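Local structure of aminoacyltransferase FemA (Staphylococcus aureus, 1LRZ) at residues 31-35 with 36-40; 90-93 with 94-97; 274-277 with 278-281. The protein catalyses the addition of the second and third glycines to the pentaglycine interpeptide bridge of the Staphylococcus aureus peptidoglycan, with glycyl-tRNA as the donor. All coordinates share one frame; numbering follows the deposited sequence.

How the interactions relate
The three contacts are local and come in series along the chain. Interactions 1 and 2 lie on the same side of the chain's centre, their own centres about 21 Å apart, and are both attached to one mixed sheet: interaction 1 joins helix 27-35 to strand 39-46, and interaction 2 is part of helix 83-98, which links strands 67-78 and 102-107 of that sheet. Interaction 3 lies far off, about 75 Å and 85 Å from them between centres, at the turn between helices 245-272 and 277-307. Two contacts thus belong to the globular body that holds the sheet, while the third lies at the far end of the long helical arm characteristic of FemA.

Interaction 1: residues 31-35 with 36-40; sequences ELKLA and EGYET
Lys-33 lays its side chain over one face of the Tyr-38 ring, the main side-chain meeting of this contact. Its NZ stands 4.1 Å from the ring centroid of Tyr-38 and 21° off the ring normal, a cation-pi interaction; one step back, Lys-33 CD makes a CH-pi contact with the same face. A bend at chi2 (-64°) folds the lysine across the ring, and the length and flexibility of its chain let both methylene and ammonium use the aromatic surface. Glu-36 OE1 lies 4.4 Å from Lys-33 NZ, too far for a salt bridge but probably favourable to the charge; its other oxygen, OE2, is hydrogen-bonded to Asn-227 ND2 of helix 222-232.

Two leucine methyls make van der Waals contacts with polar side chains: Leu-32 CD1 rests against the Glu-36 carboxylate end, and Leu-34 CD2 comes within 3.7 Å of Thr-40 OG1. That hydroxyl turns back to donate to Tyr-38 O (3.1 Å), reaching it from above the carbonyl plane. A water donates to both Leu-34 O and Tyr-38 O, bridging helix end and outgoing chain.

Backbone bonds close the helix. Glu-36 N donates to Leu-32 O in the ordinary helical pattern, after which Tyr-38 N reaches back to Lys-33 O (2.9 Å) and Gly-37 N to Leu-34 O (2.9 Å). Gly-37 takes a positive phi of 83°, where the lack of a side chain avoids pressure on the preceding carbonyl. This is a Schellman motif with Gly-37 as its C-prime residue, ending helix 27-35 and turning the chain into strand 39-46.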
loop_
_atom_site.group_PDB
_atom_site.type_symbol
_atom_site.label_atom_id
_atom_site.label_comp_id
_atom_site.label_asym_id
_atom_site.label_seq_id
_atom_site.Cartn_x
_atom_site.Cartn_y
_atom_site.Cartn_z
ATOM N N GLU A 31 0.404 17.826 9.803
ATOM C CA GLU A 31 1.100 18.966 9.222
ATOM C C GLU A 31 0.654 19.205 7.785
ATOM O O GLU A 31 0.562 20.349 7.337
ATOM C CB GLU A 31 2.609 18.750 9.304
ATOM C CG GLU A 31 3.075 18.546 10.732
ATOM C CD GLU A 31 4.577 18.610 10.883
ATOM O OE1 GLU A 31 5.281 18.429 9.870
ATOM O OE2 GLU A 31 5.059 18.829 12.018
ATOM N N LEU A 32 0.361 18.123 7.070
ATOM C CA LEU A 32 -0.107 18.232 5.696
ATOM C C LEU A 32 -1.439 18.992 5.659
ATOM O O LEU A 32 -1.585 19.977 4.934
ATOM C CB LEU A 32 -0.312 16.845 5.084
ATOM C CG LEU A 32 -0.991 16.856 3.712
ATOM C CD1 LEU A 32 -0.192 17.716 2.751
ATOM C CD2 LEU A 32 -1.095 15.444 3.178
ATOM N N LYS A 33 -2.409 18.529 6.442
ATOM C CA LYS A 33 -3.716 19.171 6.479
ATOM C C LYS A 33 -3.623 20.636 6.908
ATOM O O LYS A 33 -4.317 21.492 6.354
ATOM C CB LYS A 33 -4.651 18.390 7.409
ATOM C CG LYS A 33 -5.089 17.043 6.849
ATOM C CD LYS A 33 -5.920 17.248 5.594
ATOM C CE LYS A 33 -6.558 15.959 5.111
ATOM N NZ LYS A 33 -7.436 16.215 3.927
ATOM N N LEU A 34 -2.770 20.923 7.889
ATOM C CA LEU A 34 -2.586 22.294 8.352
ATOM C C LEU A 34 -2.046 23.125 7.192
ATOM O O LEU A 34 -2.517 24.230 6.936
ATOM C CB LEU A 34 -1.594 22.354 9.521
ATOM C CG LEU A 34 -2.124 21.955 10.902
ATOM C CD1 LEU A 34 -1.008 22.054 11.936
ATOM C CD2 LEU A 34 -3.295 22.867 11.282
ATOM N N ALA A 35 -1.060 22.571 6.494
ATOM C CA ALA A 35 -0.451 23.250 5.362
ATOM C C ALA A 35 -1.477 23.520 4.265
ATOM O O ALA A 35 -1.424 24.556 3.609
ATOM C CB ALA A 35 0.699 22.416 4.812
ATOM N N GLU A 36 -2.410 22.597 4.064
ATOM C CA GLU A 36 -3.419 22.788 3.036
ATOM C C GLU A 36 -4.549 23.688 3.528
ATOM O O GLU A 36 -5.549 23.865 2.843
ATOM C CB GLU A 36 -3.967 21.442 2.555
ATOM C CG GLU A 36 -2.890 20.553 1.933
ATOM C CD GLU A 36 -3.439 19.273 1.316
ATOM O OE1 GLU A 36 -4.422 18.721 1.857
ATOM O OE2 GLU A 36 -2.878 18.810 0.296
ATOM N N GLY A 37 -4.389 24.251 4.720
ATOM C CA GLY A 37 -5.396 25.161 5.241
ATOM C C GLY A 37 -6.618 24.589 5.936
ATOM O O GLY A 37 -7.588 25.312 6.176
ATOM N N TYR A 38 -6.597 23.303 6.268
ATOM C CA TYR A 38 -7.747 22.724 6.958
ATOM C C TYR A 38 -7.714 23.054 8.443
ATOM O O TYR A 38 -6.640 23.173 9.038
ATOM C CB TYR A 38 -7.771 21.192 6.842
ATOM C CG TYR A 38 -8.093 20.659 5.472
ATOM C CD1 TYR A 38 -7.108 20.553 4.498
ATOM C CD2 TYR A 38 -9.390 20.275 5.148
ATOM C CE1 TYR A 38 -7.402 20.079 3.227
ATOM C CE2 TYR A 38 -9.702 19.798 3.881
ATOM C CZ TYR A 38 -8.702 19.704 2.922
ATOM O OH TYR A 38 -8.999 19.245 1.657
ATOM N N GLU A 39 -8.894 23.209 9.032
ATOM C CA GLU A 39 -8.986 23.411 10.462
ATOM C C GLU A 39 -8.668 21.991 10.946
ATOM O O GLU A 39 -9.359 21.036 10.570
ATOM C CB GLU A 39 -10.407 23.786 10.873
ATOM C CG GLU A 39 -10.549 24.028 12.372
ATOM C CD GLU A 39 -11.959 24.417 12.766
ATOM O OE1 GLU A 39 -12.565 25.226 12.024
ATOM O OE2 GLU A 39 -12.461 23.927 13.808
ATOM N N THR A 40 -7.636 21.845 11.768
ATOM C CA THR A 40 -7.237 20.518 12.228
ATOM C C THR A 40 -7.164 20.397 13.742
ATOM O O THR A 40 -6.608 21.263 14.420
ATOM C CB THR A 40 -5.868 20.140 11.610
ATOM O OG1 THR A 40 -5.889 20.443 10.207
ATOM C CG2 THR A 40 -5.588 18.649 11.778
HETATM O O HOH W 1 -4.842 25.386 8.795
#

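Interaction 2: residues 90-93 with 94-97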
loop_
_atom_site.group_PDB
_atom_site.type_symbol
_atom_site.label_atom_id
_atom_site.label_comp_id
_atom_site.label_asym_id
_atom_site.label_seq_id
_atom_site.Cartn_x
_atom_site.Cartn_y
_atom_site.Cartn_z
ATOM N N PHE A 90 -16.437 8.158 22.033
ATOM C CA PHE A 90 -17.373 8.667 21.048
ATOM C C PHE A 90 -18.404 9.637 21.610
ATOM O O PHE A 90 -18.878 10.527 20.909
ATOM C CB PHE A 90 -18.027 7.503 20.298
ATOM C CG PHE A 90 -17.110 6.864 19.292
ATOM C CD1 PHE A 90 -16.442 5.678 19.580
ATOM C CD2 PHE A 90 -16.857 7.496 18.074
ATOM C CE1 PHE A 90 -15.530 5.132 18.671
ATOM C CE2 PHE A 90 -15.949 6.964 17.159
ATOM C CZ PHE A 90 -15.280 5.771 17.460
ATOM N N ASN A 91 -18.723 9.485 22.888
ATOM C CA ASN A 91 -19.671 10.372 23.539
ATOM C C ASN A 91 -18.965 11.717 23.750
ATOM O O ASN A 91 -19.532 12.777 23.485
ATOM C CB ASN A 91 -20.091 9.776 24.879
ATOM C CG ASN A 91 -21.403 10.329 25.374
ATOM O OD1 ASN A 91 -22.403 10.297 24.663
ATOM N ND2 ASN A 91 -21.411 10.836 26.600
ATOM N N GLU A 92 -17.716 11.678 24.199
ATOM C CA GLU A 92 -16.982 12.912 24.426
ATOM C C GLU A 92 -16.612 13.595 23.115
ATOM O O GLU A 92 -16.482 14.818 23.069
ATOM C CB GLU A 92 -15.725 12.640 25.252
ATOM C CG GLU A 92 -15.995 12.141 26.673
ATOM C CD GLU A 92 -16.566 13.220 27.576
ATOM O OE1 GLU A 92 -16.043 14.357 27.545
ATOM O OE2 GLU A 92 -17.525 12.932 28.325
ATOM N N LEU A 93 -16.443 12.817 22.047
ATOM C CA LEU A 93 -16.096 13.399 20.751
ATOM C C LEU A 93 -17.296 14.216 20.257
ATOM O O LEU A 93 -17.135 15.285 19.661
ATOM C CB LEU A 93 -15.757 12.302 19.738
ATOM C CG LEU A 93 -15.479 12.756 18.301
ATOM C CD1 LEU A 93 -14.317 13.752 18.262
ATOM C CD2 LEU A 93 -15.146 11.531 17.457
ATOM N N SER A 94 -18.492 13.697 20.516
ATOM C CA SER A 94 -19.723 14.368 20.133
ATOM C C SER A 94 -19.802 15.709 20.863
ATOM O O SER A 94 -20.066 16.740 20.245
ATOM C CB SER A 94 -20.936 13.511 20.504
ATOM O OG SER A 94 -20.962 12.315 19.741
ATOM N N LYS A 95 -19.562 15.690 22.175
ATOM C CA LYS A 95 -19.598 16.910 22.983
ATOM C C LYS A 95 -18.542 17.887 22.485
ATOM O O LYS A 95 -18.762 19.100 22.422
ATOM C CB LYS A 95 -19.312 16.597 24.447
ATOM C CG LYS A 95 -20.298 15.665 25.117
ATOM C CD LYS A 95 -19.903 15.449 26.576
ATOM C CE LYS A 95 -20.778 14.398 27.241
ATOM N NZ LYS A 95 -20.348 14.145 28.648
ATOM N N TYR A 96 -17.383 17.344 22.141
ATOM C CA TYR A 96 -16.286 18.159 21.652
ATOM C C TYR A 96 -16.660 18.879 20.356
ATOM O O TYR A 96 -16.501 20.099 20.252
ATOM C CB TYR A 96 -15.045 17.293 21.405
ATOM C CG TYR A 96 -13.856 18.091 20.944
ATOM C CD1 TYR A 96 -13.039 18.758 21.865
ATOM C CD2 TYR A 96 -13.562 18.209 19.588
ATOM C CE1 TYR A 96 -11.953 19.528 21.440
ATOM C CE2 TYR A 96 -12.489 18.969 19.152
ATOM C CZ TYR A 96 -11.689 19.626 20.083
ATOM O OH TYR A 96 -10.623 20.379 19.654
ATOM N N VAL A 97 -17.162 18.152 19.364
ATOM C CA VAL A 97 -17.485 18.829 18.118
ATOM C C VAL A 97 -18.654 19.803 18.263
ATOM O O VAL A 97 -18.762 20.741 17.479
ATOM C CB VAL A 97 -17.761 17.843 16.960
ATOM C CG1 VAL A 97 -16.493 17.032 16.673
ATOM C CG2 VAL A 97 -18.947 16.942 17.293
#
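The carboxylate of Glu-92 is approached by Lys-95 from above its plane: NZ lies 3.1 Å from OE2 and 38° out of the plane, forming a salt bridge. The end of the extended lysine also meets the amide of Asn-91, Lys-95 CE lying 3.7 Å from ND2. Of the rings, Tyr-96 leads away to meet His-100 at a slant, while Phe-90 packs on Pro-76 and Ile-107. Glu-92 bends at chi2 (-71°), which brings its acid end round to Lys-95.

Elsewhere on helix 83-98, the connecting helix of the beta-alpha-beta unit with strands 67-78 and 102-107, Ser-94 doubles back. With OG held beside its own backbone N (chi1 -66°), the serine donates to Phe-90 O at 3.0 Å, in the carbonyl plane, while Ser-94 N bonds the same oxygen at 3.2 Å from above it. OG also has a weak hydrogen bond with Lys-399 NZ. Leu-93 CD1 and Val-97 CG1 make a looser apolar contact at 4.2 Å on the sheet-facing side.

The chemistry is thus divided by environment: the charged pair lies on the more accessible side, the small, buried serine hydroxyl finds its main acceptor in its own helix, and the aliphatic residues pack on the sheet.

Interaction 3: residues 274-277 with 278-281; sequences PENK and KAHN
The carbonyl oxygen of Asn-276 accepts from two backbone donors of the first helical turn: His-280 N at 3.2 Å, in the carbonyl plane, and Ala-279 N at 3.1 Å, a weak bond bent to 123°. Asn-276 occupies the N-cap position, where asparagine is a common choice. Separately, its CB lies against CB of the small Ala-279, 3.9 Å away. One residue on, Lys-277 O takes Asn-281 N at 2.9 Å, continuing the helical ladder.

The distinctive bond is made by a side chain. His-280 NE2 donates to Pro-274 O at 3.0 Å along an almost straight line (177°), with the oxygen at the ring edge and in the ring plane, although NE2 itself sits above the carbonyl plane of Pro-274. Keeping CG beside the backbone N (chi1 -75°) swings the imidazole back past the start of the helix toward the turn. Histidine suits the place because its rigid ring carries an N-H far enough from the backbone to span the gap, tying the incoming loop to the helix.

Ala-279 and His-280 also touch Ile-270 of helix 245-272, which packs the two helices together beside the turn that connects them at the tip of the hairpin.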
loop_
_atom_site.group_PDB
_atom_site.type_symbol
_atom_site.label_atom_id
_atom_site.label_comp_id
_atom_site.label_asym_id
_atom_site.label_seq_id
_atom_site.Cartn_x
_atom_site.Cartn_y
_atom_site.Cartn_z
ATOM N N PRO A 274 35.739 -37.105 -30.324
ATOM C CA PRO A 274 34.737 -36.815 -31.353
ATOM C C PRO A 274 33.482 -37.672 -31.280
ATOM O O PRO A 274 32.513 -37.425 -31.996
ATOM C CB PRO A 274 35.509 -37.028 -32.652
ATOM C CG PRO A 274 36.492 -38.087 -32.275
ATOM C CD PRO A 274 36.979 -37.614 -30.932
ATOM N N GLU A 275 33.496 -38.674 -30.411
ATOM C CA GLU A 275 32.348 -39.562 -30.270
ATOM C C GLU A 275 31.558 -39.343 -28.977
ATOM O O GLU A 275 30.480 -39.910 -28.804
ATOM C CB GLU A 275 32.813 -41.018 -30.349
ATOM C CG GLU A 275 33.964 -41.345 -29.415
ATOM C CD GLU A 275 34.401 -42.791 -29.519
ATOM O OE1 GLU A 275 34.710 -43.241 -30.647
ATOM O OE2 GLU A 275 34.436 -43.478 -28.473
ATOM N N ASN A 276 32.089 -38.523 -28.075
ATOM C CA ASN A 276 31.406 -38.260 -26.811
ATOM C C ASN A 276 30.126 -37.459 -27.027
ATOM O O ASN A 276 30.157 -36.241 -27.210
ATOM C CB ASN A 276 32.320 -37.507 -25.844
ATOM C CG ASN A 276 31.759 -37.463 -24.432
ATOM O OD1 ASN A 276 31.534 -38.503 -23.816
ATOM N ND2 ASN A 276 31.532 -36.262 -23.914
ATOM N N LYS A 277 29.001 -38.163 -27.002
ATOM C CA LYS A 277 27.694 -37.552 -27.196
ATOM C C LYS A 277 27.437 -36.439 -26.176
ATOM O O LYS A 277 26.872 -35.396 -26.508
ATOM C CB LYS A 277 26.607 -38.625 -27.082
ATOM C CG LYS A 277 25.203 -38.144 -27.418
ATOM C CD LYS A 277 25.118 -37.679 -28.860
ATOM C CE LYS A 277 23.700 -37.264 -29.231
ATOM N NZ LYS A 277 23.606 -36.874 -30.666
ATOM N N LYS A 278 27.858 -36.664 -24.936
ATOM C CA LYS A 278 27.650 -35.683 -23.884
ATOM C C LYS A 278 28.348 -34.364 -24.216
ATOM O O LYS A 278 27.811 -33.276 -23.952
ATOM C CB LYS A 278 28.151 -36.241 -22.547
ATOM C CG LYS A 278 27.924 -35.325 -21.365
ATOM C CD LYS A 278 28.385 -35.958 -20.059
ATOM C CE LYS A 278 28.205 -34.993 -18.901
ATOM N NZ LYS A 278 28.531 -35.614 -17.587
ATOM N N ALA A 279 29.539 -34.463 -24.809
ATOM C CA ALA A 279 30.315 -33.282 -25.190
ATOM C C ALA A 279 29.603 -32.499 -26.293
ATOM O O ALA A 279 29.594 -31.263 -26.291
ATOM C CB ALA A 279 31.707 -33.701 -25.660
ATOM N N HIS A 280 29.018 -33.230 -27.236
ATOM C CA HIS A 280 28.280 -32.621 -28.336
ATOM C C HIS A 280 27.053 -31.916 -27.770
ATOM O O HIS A 280 26.730 -30.798 -28.177
ATOM C CB HIS A 280 27.840 -33.690 -29.336
ATOM C CG HIS A 280 28.949 -34.193 -30.210
ATOM N ND1 HIS A 280 29.483 -33.447 -31.240
ATOM C CD2 HIS A 280 29.620 -35.369 -30.213
ATOM C CE1 HIS A 280 30.430 -34.143 -31.842
ATOM N NE2 HIS A 280 30.534 -35.314 -31.237
ATOM N N ASN A 281 26.372 -32.577 -26.833
ATOM C CA ASN A 281 25.185 -31.996 -26.216
ATOM C C ASN A 281 25.563 -30.753 -25.437
ATOM O O ASN A 281 24.818 -29.768 -25.433
ATOM C CB ASN A 281 24.499 -33.001 -25.282
ATOM C CG ASN A 281 23.756 -34.081 -26.042
ATOM O OD1 ASN A 281 23.274 -33.853 -27.156
ATOM N ND2 ASN A 281 23.640 -35.258 -25.436
#